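Local coordinates for protein R.Ecl18kI (Enterobacter cloacae, PDB 2GB7) that recognises the double-stranded DNA sequence 5'-CCNGG-3' and cleaves it ahead of the first cytosine, as a type II restriction endonuclease, at residues E51-I54 and A55-N59; K122-E125 and S126-L130; M256-S259 and R260-N263; V162-G165 and V166-T170. The protein carries 1 engineered substitution. All coordinates share one frame; numbering follows the deposited sequence.

Interaction 1 of 4, residues E51-I54 and A55-N59; sequences EYII and AMRKN. With nucleotides of chain B.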
loop_
_atom_site.group_PDB
_atom_site.type_symbol
_atom_site.label_atom_id
_atom_site.label_comp_id
_atom_site.label_asym_id
_atom_site.label_seq_id
_atom_site.Cartn_x
_atom_site.Cartn_y
_atom_site.Cartn_z
ATOM N N GLU F 51 13.789 -20.892 10.008
ATOM C CA GLU F 51 12.908 -22.034 10.161
ATOM C C GLU F 51 11.733 -21.725 11.060
ATOM O O GLU F 51 10.606 -22.107 10.747
ATOM C CB GLU F 51 13.695 -23.225 10.708
ATOM C CG GLU F 51 14.734 -23.769 9.723
ATOM C CD GLU F 51 16.009 -22.933 9.678
ATOM O OE1 GLU F 51 16.139 -21.958 10.457
ATOM O OE2 GLU F 51 16.912 -23.263 8.873
ATOM N N TYR F 52 12.007 -21.054 12.174
ATOM C CA TYR F 52 10.984 -20.677 13.120
ATOM C C TYR F 52 9.947 -19.766 12.432
ATOM O O TYR F 52 8.732 -19.990 12.528
ATOM C CB TYR F 52 11.616 -20.031 14.356
ATOM C CG TYR F 52 10.703 -19.080 15.054
ATOM C CD1 TYR F 52 9.796 -19.519 16.032
ATOM C CD2 TYR F 52 10.714 -17.731 14.716
ATOM C CE1 TYR F 52 8.933 -18.622 16.653
ATOM C CE2 TYR F 52 9.848 -16.841 15.310
ATOM C CZ TYR F 52 8.994 -17.287 16.290
ATOM O OH TYR F 52 8.118 -16.403 16.860
ATOM N N ILE F 53 10.434 -18.760 11.707
ATOM C CA ILE F 53 9.540 -17.812 11.036
ATOM C C ILE F 53 8.609 -18.502 10.037
ATOM O O ILE F 53 7.397 -18.279 10.057
ATOM C CB ILE F 53 10.363 -16.717 10.332
ATOM C CG1 ILE F 53 11.000 -15.815 11.382
ATOM C CG2 ILE F 53 9.483 -15.903 9.364
ATOM C CD1 ILE F 53 12.152 -14.948 10.848
ATOM N N ILE F 54 9.160 -19.373 9.200
ATOM C CA ILE F 54 8.356 -20.077 8.191
ATOM C C ILE F 54 7.334 -21.017 8.839
ATOM O O ILE F 54 6.177 -21.057 8.400
ATOM C CB ILE F 54 9.257 -20.859 7.182
ATOM C CG1 ILE F 54 10.153 -19.894 6.390
ATOM C CG2 ILE F 54 8.421 -21.745 6.193
ATOM C CD1 ILE F 54 9.383 -18.963 5.458
ATOM N N ALA F 55 7.754 -21.742 9.878
ATOM C CA ALA F 55 6.846 -22.658 10.586
ATOM C C ALA F 55 5.734 -21.860 11.252
ATOM O O ALA F 55 4.572 -22.245 11.177
ATOM C CB ALA F 55 7.607 -23.507 11.615
ATOM N N MET F 56 6.074 -20.720 11.855
ATOM C CA MET F 56 5.036 -19.872 12.454
ATOM C C MET F 56 4.007 -19.400 11.425
ATOM O O MET F 56 2.773 -19.490 11.650
ATOM C CB MET F 56 5.664 -18.701 13.217
ATOM C CG MET F 56 6.375 -19.111 14.520
ATOM S SD MET F 56 5.250 -19.645 15.829
ATOM C CE MET F 56 4.239 -18.166 16.074
ATOM N N ARG F 57 4.507 -18.882 10.305
ATOM C CA ARG F 57 3.665 -18.385 9.214
ATOM C C ARG F 57 2.729 -19.473 8.718
ATOM O O ARG F 57 1.524 -19.267 8.651
ATOM C CB ARG F 57 4.533 -17.904 8.067
ATOM C CG ARG F 57 5.208 -16.553 8.321
ATOM C CD ARG F 57 4.324 -15.470 7.758
ATOM N NE ARG F 57 4.201 -15.574 6.298
ATOM C CZ ARG F 57 3.593 -14.684 5.516
ATOM N NH1 ARG F 57 2.986 -13.620 6.024
ATOM N NH2 ARG F 57 3.585 -14.872 4.209
ATOM N N LYS F 58 3.281 -20.646 8.414
ATOM C CA LYS F 58 2.472 -21.774 7.910
ATOM C C LYS F 58 1.379 -22.186 8.868
ATOM O O LYS F 58 0.234 -22.427 8.458
ATOM C CB LYS F 58 3.376 -22.989 7.673
ATOM C CG LYS F 58 4.125 -22.950 6.348
ATOM C CD LYS F 58 5.170 -24.047 6.264
ATOM C CE LYS F 58 4.586 -25.402 6.644
ATOM N NZ LYS F 58 5.686 -26.279 7.142
ATOM N N ASN F 59 1.741 -22.333 10.138
ATOM C CA ASN F 59 0.780 -22.742 11.144
ATOM C C ASN F 59 -0.269 -21.687 11.484
ATOM O O ASN F 59 -1.464 -22.013 11.619
ATOM C CB ASN F 59 1.481 -23.337 12.352
ATOM C CG ASN F 59 2.037 -24.711 12.047
ATOM O OD1 ASN F 59 1.309 -25.705 12.118
ATOM N ND2 ASN F 59 3.314 -24.782 11.648
ATOM P P DT B 5 0.804 -9.157 1.532
ATOM O OP1 DT B 5 2.281 -9.213 1.645
ATOM O OP2 DT B 5 0.140 -9.725 0.332
ATOM O "O5'" DT B 5 0.185 -9.841 2.832
ATOM C "C5'" DT B 5 -1.226 -10.028 2.979
ATOM C "C4'" DT B 5 -1.665 -11.254 2.212
ATOM O "O4'" DT B 5 -0.876 -12.409 2.596
ATOM C "C3'" DT B 5 -3.132 -11.666 2.373
ATOM O "O3'" DT B 5 -3.657 -11.996 1.082
ATOM C "C2'" DT B 5 -3.047 -12.937 3.209
ATOM C "C1'" DT B 5 -1.744 -13.520 2.697
ATOM N N1 DT B 5 -1.083 -14.551 3.522
ATOM C C2 DT B 5 -0.598 -15.663 2.867
ATOM O O2 DT B 5 -0.724 -15.833 1.665
ATOM N N3 DT B 5 0.035 -16.571 3.675
ATOM C C4 DT B 5 0.217 -16.486 5.042
ATOM O O4 DT B 5 0.819 -17.378 5.635
ATOM C C5 DT B 5 -0.336 -15.302 5.667
ATOM C C7 DT B 5 -0.204 -15.131 7.146
ATOM C C6 DT B 5 -0.949 -14.406 4.883
#

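Interaction 2 of 4, residues K122-E125 and S126-L130; sequences KEFE and SILEL. With nucleotides of chain B.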
loop_
_atom_site.group_PDB
_atom_site.type_symbol
_atom_site.label_atom_id
_atom_site.label_comp_id
_atom_site.label_asym_id
_atom_site.label_seq_id
_atom_site.Cartn_x
_atom_site.Cartn_y
_atom_site.Cartn_z
ATOM N N LYS F 122 0.771 -7.441 11.056
ATOM C CA LYS F 122 0.782 -7.528 12.509
ATOM C C LYS F 122 1.309 -8.910 12.985
ATOM O O LYS F 122 2.086 -9.000 13.959
ATOM C CB LYS F 122 -0.599 -7.180 13.108
ATOM C CG LYS F 122 -0.591 -7.180 14.679
ATOM C CD LYS F 122 0.261 -6.054 15.293
ATOM C CE LYS F 122 0.505 -6.251 16.799
ATOM N NZ LYS F 122 1.770 -7.026 17.150
ATOM N N GLU F 123 0.912 -9.952 12.281
ATOM C CA GLU F 123 1.352 -11.302 12.628
ATOM C C GLU F 123 2.845 -11.452 12.360
ATOM O O GLU F 123 3.548 -11.995 13.198
ATOM C CB GLU F 123 0.544 -12.345 11.858
ATOM C CG GLU F 123 -0.874 -12.421 12.393
ATOM C CD GLU F 123 -1.704 -13.499 11.718
ATOM O OE1 GLU F 123 -1.132 -14.469 11.180
ATOM O OE2 GLU F 123 -2.944 -13.338 11.721
ATOM N N PHE F 124 3.349 -10.961 11.219
ATOM C CA PHE F 124 4.808 -11.070 10.917
ATOM C C PHE F 124 5.582 -10.340 11.991
ATOM O O PHE F 124 6.553 -10.846 12.537
ATOM C CB PHE F 124 5.068 -10.475 9.531
ATOM C CG PHE F 124 6.473 -10.631 9.024
ATOM C CD1 PHE F 124 7.224 -11.787 9.251
ATOM C CD2 PHE F 124 7.021 -9.594 8.266
ATOM C CE1 PHE F 124 8.522 -11.877 8.746
ATOM C CE2 PHE F 124 8.257 -9.698 7.718
ATOM C CZ PHE F 124 9.039 -10.841 7.981
ATOM N N GLU F 125 5.141 -9.125 12.301
ATOM C CA GLU F 125 5.744 -8.369 13.386
ATOM C C GLU F 125 5.739 -9.118 14.733
ATOM O O GLU F 125 6.793 -9.146 15.441
ATOM C CB GLU F 125 5.015 -7.024 13.497
ATOM C CG GLU F 125 5.173 -6.112 12.268
ATOM C CD GLU F 125 3.982 -5.164 12.044
ATOM O OE1 GLU F 125 3.262 -4.821 13.013
ATOM O OE2 GLU F 125 3.762 -4.773 10.874
ATOM N N SER F 126 4.610 -9.764 15.057
ATOM C CA SER F 126 4.461 -10.514 16.305
ATOM C C SER F 126 5.390 -11.718 16.305
ATOM O O SER F 126 5.991 -12.066 17.319
ATOM C CB SER F 126 3.022 -10.968 16.470
ATOM O OG SER F 126 2.182 -9.844 16.618
ATOM N N ILE F 127 5.473 -12.380 15.156
ATOM C CA ILE F 127 6.386 -13.524 15.024
ATOM C C ILE F 127 7.839 -13.080 15.288
ATOM O O ILE F 127 8.620 -13.756 15.993
ATOM C CB ILE F 127 6.257 -14.148 13.626
ATOM C CG1 ILE F 127 4.891 -14.868 13.511
ATOM C CG2 ILE F 127 7.456 -15.115 13.379
ATOM C CD1 ILE F 127 4.565 -15.260 12.080
ATOM N N LEU F 128 8.234 -11.927 14.750
ATOM C CA LEU F 128 9.616 -11.423 14.968
ATOM C C LEU F 128 9.856 -10.950 16.408
ATOM O O LEU F 128 10.944 -11.097 16.956
ATOM C CB LEU F 128 9.912 -10.284 13.974
ATOM C CG LEU F 128 9.918 -10.714 12.494
ATOM C CD1 LEU F 128 10.059 -9.438 11.588
ATOM C CD2 LEU F 128 11.100 -11.713 12.273
ATOM N N GLU F 129 8.798 -10.413 17.020
ATOM C CA GLU F 129 8.851 -9.999 18.409
ATOM C C GLU F 129 9.132 -11.206 19.294
ATOM O O GLU F 129 10.068 -11.192 20.116
ATOM C CB GLU F 129 7.487 -9.431 18.758
ATOM C CG GLU F 129 7.357 -8.923 20.127
ATOM C CD GLU F 129 6.007 -8.277 20.356
ATOM O OE1 GLU F 129 5.269 -8.030 19.362
ATOM O OE2 GLU F 129 5.708 -8.008 21.536
ATOM N N LEU F 130 8.351 -12.267 19.115
ATOM C CA LEU F 130 8.577 -13.479 19.907
ATOM C C LEU F 130 9.924 -14.137 19.624
ATOM O O LEU F 130 10.503 -14.719 20.513
ATOM C CB LEU F 130 7.423 -14.474 19.722
ATOM C CG LEU F 130 6.111 -13.970 20.327
ATOM C CD1 LEU F 130 4.960 -14.873 19.920
ATOM C CD2 LEU F 130 6.181 -13.922 21.849
ATOM P P DC B 3 4.146 0.006 8.680
ATOM O OP1 DC B 3 5.225 -0.722 9.397
ATOM O OP2 DC B 3 4.476 0.843 7.490
ATOM O "O5'" DC B 3 3.039 -1.067 8.299
ATOM C "C5'" DC B 3 2.507 -1.898 9.324
ATOM C "C4'" DC B 3 1.558 -2.908 8.730
ATOM O "O4'" DC B 3 0.256 -2.291 8.578
ATOM C "C3'" DC B 3 2.009 -3.323 7.335
ATOM O "O3'" DC B 3 2.375 -4.684 7.210
ATOM C "C2'" DC B 3 0.852 -2.991 6.415
ATOM C "C1'" DC B 3 -0.313 -2.639 7.322
ATOM N N1 DC B 3 -0.982 -1.448 6.778
ATOM C C2 DC B 3 -2.308 -1.541 6.353
ATOM O O2 DC B 3 -2.905 -2.618 6.480
ATOM N N3 DC B 3 -2.905 -0.455 5.806
ATOM C C4 DC B 3 -2.224 0.685 5.676
ATOM N N4 DC B 3 -2.846 1.734 5.126
ATOM C C5 DC B 3 -0.873 0.806 6.106
ATOM C C6 DC B 3 -0.299 -0.270 6.656
#

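Interaction 3 of 4, residues M256-S259 and R260-N263; sequences MELS and RKWN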
loop_
_atom_site.group_PDB
_atom_site.type_symbol
_atom_site.label_atom_id
_atom_site.label_comp_id
_atom_site.label_asym_id
_atom_site.label_seq_id
_atom_site.Cartn_x
_atom_site.Cartn_y
_atom_site.Cartn_z
ATOM N N MET F 256 22.582 -10.371 18.947
ATOM C CA MET F 256 23.085 -11.039 20.130
ATOM C C MET F 256 24.402 -10.397 20.520
ATOM O O MET F 256 24.629 -10.106 21.702
ATOM C CB MET F 256 23.283 -12.521 19.853
ATOM C CG MET F 256 23.681 -13.308 21.084
ATOM S SD MET F 256 22.505 -13.206 22.449
ATOM C CE MET F 256 23.521 -13.826 23.802
ATOM N N GLU F 257 25.235 -10.108 19.527
ATOM C CA GLU F 257 26.537 -9.483 19.828
ATOM C C GLU F 257 26.360 -8.105 20.437
ATOM O O GLU F 257 27.062 -7.779 21.398
ATOM C CB GLU F 257 27.436 -9.407 18.597
ATOM C CG GLU F 257 27.841 -10.761 18.084
ATOM C CD GLU F 257 28.395 -10.733 16.663
ATOM O OE1 GLU F 257 28.238 -9.704 15.951
ATOM O OE2 GLU F 257 28.980 -11.760 16.263
ATOM N N LEU F 258 25.425 -7.311 19.902
ATOM C CA LEU F 258 25.177 -5.965 20.451
ATOM C C LEU F 258 24.530 -6.050 21.822
ATOM O O LEU F 258 24.855 -5.265 22.703
ATOM C CB LEU F 258 24.296 -5.117 19.524
ATOM C CG LEU F 258 24.950 -4.599 18.252
ATOM C CD1 LEU F 258 23.890 -4.068 17.291
ATOM C CD2 LEU F 258 26.020 -3.531 18.528
ATOM N N SER F 259 23.641 -7.022 22.011
ATOM C CA SER F 259 22.946 -7.203 23.280
ATOM C C SER F 259 23.898 -7.453 24.452
ATOM O O SER F 259 23.639 -7.007 25.571
ATOM C CB SER F 259 21.932 -8.344 23.174
ATOM O OG SER F 259 22.565 -9.598 23.337
ATOM N N ARG F 260 25.001 -8.150 24.187
ATOM C CA ARG F 260 25.996 -8.415 25.238
ATOM C C ARG F 260 26.593 -7.139 25.813
ATOM O O ARG F 260 27.068 -7.139 26.952
ATOM C CB ARG F 260 27.131 -9.304 24.736
ATOM C CG ARG F 260 26.705 -10.667 24.269
ATOM C CD ARG F 260 27.954 -11.475 23.978
ATOM N NE ARG F 260 27.947 -12.000 22.618
ATOM C CZ ARG F 260 27.429 -13.172 22.255
ATOM N NH1 ARG F 260 26.857 -13.975 23.150
ATOM N NH2 ARG F 260 27.490 -13.540 20.984
ATOM N N LYS F 261 26.594 -6.070 25.024
ATOM C CA LYS F 261 27.093 -4.776 25.479
ATOM C C LYS F 261 26.152 -4.122 26.503
ATOM O O LYS F 261 26.527 -3.178 27.209
ATOM C CB LYS F 261 27.350 -3.854 24.289
ATOM C CG LYS F 261 28.271 -4.443 23.239
ATOM C CD LYS F 261 28.308 -3.538 22.032
ATOM C CE LYS F 261 28.997 -4.196 20.845
ATOM N NZ LYS F 261 30.462 -4.294 21.026
ATOM N N TRP F 262 24.950 -4.660 26.616
ATOM C CA TRP F 262 23.941 -4.126 27.508
ATOM C C TRP F 262 23.756 -4.992 28.749
ATOM O O TRP F 262 22.945 -4.670 29.624
ATOM C CB TRP F 262 22.628 -4.009 26.744
ATOM C CG TRP F 262 22.742 -3.010 25.656
ATOM C CD1 TRP F 262 22.959 -3.254 24.334
ATOM C CD2 TRP F 262 22.694 -1.592 25.806
ATOM N NE1 TRP F 262 23.028 -2.054 23.635
ATOM C CE2 TRP F 262 22.854 -1.025 24.515
ATOM C CE3 TRP F 262 22.499 -0.744 26.904
ATOM C CZ2 TRP F 262 22.841 0.360 24.292
ATOM C CZ3 TRP F 262 22.489 0.628 26.693
ATOM C CH2 TRP F 262 22.663 1.170 25.392
ATOM N N ASN F 263 24.518 -6.081 28.821
ATOM C CA ASN F 263 24.377 -7.072 29.884
ATOM C C ASN F 263 24.508 -6.538 31.299
ATOM O O ASN F 263 23.546 -6.603 32.078
ATOM C CB ASN F 263 25.348 -8.224 29.677
ATOM C CG ASN F 263 24.652 -9.480 29.257
ATOM O OD1 ASN F 263 23.794 -9.998 29.978
ATOM N ND2 ASN F 263 25.014 -9.995 28.083
HETATM O O HOH W 1 23.305 -10.687 26.123
#

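Interaction 4 of 4, residues V162-G165 and V166-T170; sequences VMPG and VVQYT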
loop_
_atom_site.group_PDB
_atom_site.type_symbol
_atom_site.label_atom_id
_atom_site.label_comp_id
_atom_site.label_asym_id
_atom_site.label_seq_id
_atom_site.Cartn_x
_atom_site.Cartn_y
_atom_site.Cartn_z
ATOM N N VAL F 162 13.105 -2.201 19.011
ATOM C CA VAL F 162 14.236 -1.367 19.361
ATOM C C VAL F 162 15.058 -2.104 20.424
ATOM O O VAL F 162 14.563 -2.368 21.518
ATOM C CB VAL F 162 13.770 -0.051 19.977
ATOM C CG1 VAL F 162 14.973 0.832 20.343
ATOM C CG2 VAL F 162 12.772 0.709 19.041
ATOM N N MET F 163 16.297 -2.427 20.097
ATOM C CA MET F 163 17.185 -3.162 21.008
ATOM C C MET F 163 18.219 -2.149 21.502
ATOM O O MET F 163 18.943 -1.567 20.688
ATOM C CB MET F 163 17.875 -4.276 20.209
ATOM C CG MET F 163 18.573 -5.378 20.982
ATOM S SD MET F 163 19.953 -4.791 22.008
ATOM C CE MET F 163 21.091 -4.219 20.765
ATOM N N PRO F 164 18.373 -1.999 22.832
ATOM C CA PRO F 164 17.701 -2.716 23.924
ATOM C C PRO F 164 16.421 -2.089 24.412
ATOM O O PRO F 164 15.666 -2.708 25.189
ATOM C CB PRO F 164 18.764 -2.695 25.027
ATOM C CG PRO F 164 19.377 -1.277 24.869
ATOM C CD PRO F 164 19.427 -1.093 23.338
ATOM N N GLY F 165 16.150 -0.855 24.014
ATOM C CA GLY F 165 14.942 -0.236 24.490
ATOM C C GLY F 165 14.896 1.179 23.997
ATOM O O GLY F 165 15.932 1.732 23.600
ATOM N N VAL F 166 13.698 1.762 24.031
ATOM C CA VAL F 166 13.530 3.172 23.627
ATOM C C VAL F 166 14.270 4.178 24.527
ATOM O O VAL F 166 14.792 5.161 24.029
ATOM C CB VAL F 166 12.037 3.580 23.461
ATOM C CG1 VAL F 166 11.417 2.767 22.334
ATOM C CG2 VAL F 166 11.249 3.376 24.752
ATOM N N VAL F 167 14.326 3.933 25.836
ATOM C CA VAL F 167 15.004 4.880 26.743
ATOM C C VAL F 167 16.486 4.971 26.405
ATOM O O VAL F 167 17.049 6.071 26.271
ATOM C CB VAL F 167 14.775 4.513 28.219
ATOM C CG1 VAL F 167 15.649 5.361 29.176
ATOM C CG2 VAL F 167 13.326 4.696 28.574
ATOM N N GLN F 168 17.107 3.802 26.260
ATOM C CA GLN F 168 18.515 3.747 25.908
ATOM C C GLN F 168 18.736 4.335 24.539
ATOM O O GLN F 168 19.690 5.075 24.353
ATOM C CB GLN F 168 19.014 2.317 25.891
ATOM C CG GLN F 168 19.020 1.669 27.275
ATOM C CD GLN F 168 17.736 0.868 27.527
ATOM O OE1 GLN F 168 16.642 1.218 27.056
ATOM N NE2 GLN F 168 17.875 -0.222 28.275
ATOM N N TYR F 169 17.882 3.980 23.579
ATOM C CA TYR F 169 18.013 4.512 22.220
ATOM C C TYR F 169 18.003 6.051 22.212
ATOM O O TYR F 169 18.847 6.686 21.576
ATOM C CB TYR F 169 16.919 3.944 21.286
ATOM C CG TYR F 169 17.145 4.417 19.871
ATOM C CD1 TYR F 169 17.950 3.697 19.004
ATOM C CD2 TYR F 169 16.616 5.639 19.426
ATOM C CE1 TYR F 169 18.211 4.146 17.717
ATOM C CE2 TYR F 169 16.857 6.082 18.135
ATOM C CZ TYR F 169 17.676 5.334 17.301
ATOM O OH TYR F 169 17.934 5.771 16.025
ATOM N N THR F 170 17.086 6.627 22.973
ATOM C CA THR F 170 16.894 8.077 23.031
ATOM C C THR F 170 18.110 8.753 23.633
ATOM O O THR F 170 18.511 9.837 23.206
ATOM C CB THR F 170 15.640 8.388 23.817
ATOM O OG1 THR F 170 14.527 7.863 23.086
ATOM C CG2 THR F 170 15.426 9.901 24.054
#

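Interaction 1 of 4, residues E51-I54 and A55-N59
Tyr52 O accepts the amide hydrogen of Met56 N at 2.8 Å. The same bond pattern continues along helix 49-77, where Ala55, Arg57 and Lys58 donate to Glu51, Ile53 and Ile54. Met56 then bends back over Tyr52. Its CG lies over one face of the phenol ring, displaced toward the rim, in a CH-pi contact with CG 3.4 Å from Tyr52 CE1. Met56 SD stands oblique to the ring, 4.8 Å from its centroid, a Met-aromatic contact. CG lies anti to the carbonyl carbon (chi1 -71°), which sets it over the ring; the bend at chi2 (-70°) then places SD. The hydroxyl of Tyr52 is held by Ile127 O of helix 102-134, so both the face and the tip of this side chain are engaged. Ile54 CG2 rests against Lys58 CD at 4.0 Å. Ala55 O, one residue on, takes both the backbone N and the side-chain ND2 of Asn59, one turn later, from opposite faces of its plane; ND2 is 2.9 Å from Ala55 O. Arg57 leaves the helix toward the DNA. Its guanidinium lies nearly parallel to the thymine of DT5 of chain B, with the base C4 3.8 Å above the guanidinium plane. Arg57 meets the base through its flat face. Such stacking depends little on which base it is. This would suit a flipped nucleotide, probably the central one of the target.

Interaction 2 of 4, residues K122-E125 and S126-L130
Ser126 OG donates to Lys122 O at 2.8 Å and accepts from Lys122 NZ at 2.9 Å. Both pairs span one turn of the long helix 102-134, which packs beside the central sheet of this PDDEXK-family nuclease. Lys122 O also receives the backbone N of Ser126. The two Ser126 donors reach this oxygen from opposite faces of its plane, OG from well above it. The lysine closes a small ring: CG is anti to the backbone N (chi1 -176°), and bends at chi2 and chi4 curl the ammonium group back over its own helix turn. Glu129 OE1 lies 4.3 Å from Lys122 NZ, beyond a salt bridge, though its charge probably still favours the ammonium there. On another side of the helix, Phe124 meets Leu128. The CD1 branch of the leucine sits over one face of the ring, toward its rim, as a CH-pi contact 4.1 Å from the centroid.

Further out, Ala181 of strand 177-181 touches both Phe124 and Leu128, so this pair joins the helix to the sheet. Ile127 and Leu128 pack on helix 49-77, through Met56 and Ile53. Ser126 touches Phe25 of helix 24-34. Glu123 is held by a salt bridge to Arg119 and packs on a thymine base of the bound DNA. Glu125 extends toward the DNA backbone, and its OE2 comes to 3.5 Å from C5' of DC3 of chain B.

Interaction 3 of 4, residues M256-S259 and R260-N263
Arg260 folds back along the last turn of helix 248-259 and lies across Met256. Its CB is 3.7 Å from Glu257 O. CG comes closer to the backbone, 3.3 Å from Met256 O. A bend at chi3 (-125°) then turns the chain, and NE passes near Glu257 CA. At CZ the guanidinium has Met256 CG against one face. NH1 touches Met256 CE at 3.4 Å, and NH2 reaches Glu257 CG at 4.0 Å. The Glu257 carboxylate makes no salt bridge here; its OE2 is bonded to Gln253.

Met256 O is gripped twice from the same face, by Arg260 N and by Ser259 OG, the latter at 2.7 Å. A water donates to Ser259 OG and is weakly bound by Asn263 ND2. Beyond this, Lys261 N bonds Leu258 O and Trp262 N bonds Ser259 O, each three residues back and from above the carbonyl plane. Trp262 CD1 sits 3.2 Å from Leu258 O.

The Trp262 NE1 group is bonded to Asn175 O. Leu258 and Trp262 both pack on Met163, so this surface turn between helix 248-259 and helix 269-285 is fastened to strand 161-163.

Interaction 4 of 4, residues V162-G165 and V166-T170
The side-chain amide of Gln168 lies against Pro164 and Gly165. Pro164 CG sits above the amide group, 3.8 Å from Gln168 CD. Gly165 CA lies on the same side, 3.4 Å from Gln168 OE1, an approach that the missing side chain of the glycine allows. A bend at chi2 (95°) turns the Gln168 amide back over these two residues. Its NE2 is held by Tyr267 OH, which probably helps fix the rotation of the group. The Tyr169 ring stands oblique to Val162 CG1. The closer touch is lower on the tyrosine, where CB is 3.8 Å from Val162 CG1. The other branch of the valine, CG2, meets Val166 CG1 at 4.1 Å, and the two valines cross at about a right angle.

This is a strand-to-helix turn. The peptide bond before Pro164 is cis, at the point where the strand ends and the chain turns into the helix. Gly165 takes the N-cap position. Gly165 O receives Tyr169 N at 3.0 Å, the first bond of the helix. At the next residue, Val166 O is gripped by both N and OG1 of Thr170, from opposite faces of its plane, with OG1 2.9 Å from Val166 O. Asp140 OD2 accepts from Val166 N at the helix start.

The turn carries strand 161-163 into helix 166-171. Strand 177-181 lies against Val162 and Tyr169, helix 269-285 against Val166 and Gln168.

Overall arrangement
Along the chain the order is interaction 1, 2, 4, 3. Interactions 1 and 2 lie on helices 49-77 and 102-134, with centres about 11 Å apart. Tyr52 of the first helix packs on Leu130 of the second. Both contacts reach the DNA, so side chains from each of the two packed helices meet it. Interactions 3 and 4 form a second pair, with centres about 13 Å apart, around strand 161-163 of the mixed sheet, where Trp262 packs on Pro164 and Gln168. Interaction 3 is about 21 Å from the DNA at its nearest atom. The two pairs do not touch. Residues 122-130 and 162-170 both belong to the PDDEXK nuclease region, with centres about 19 Å apart.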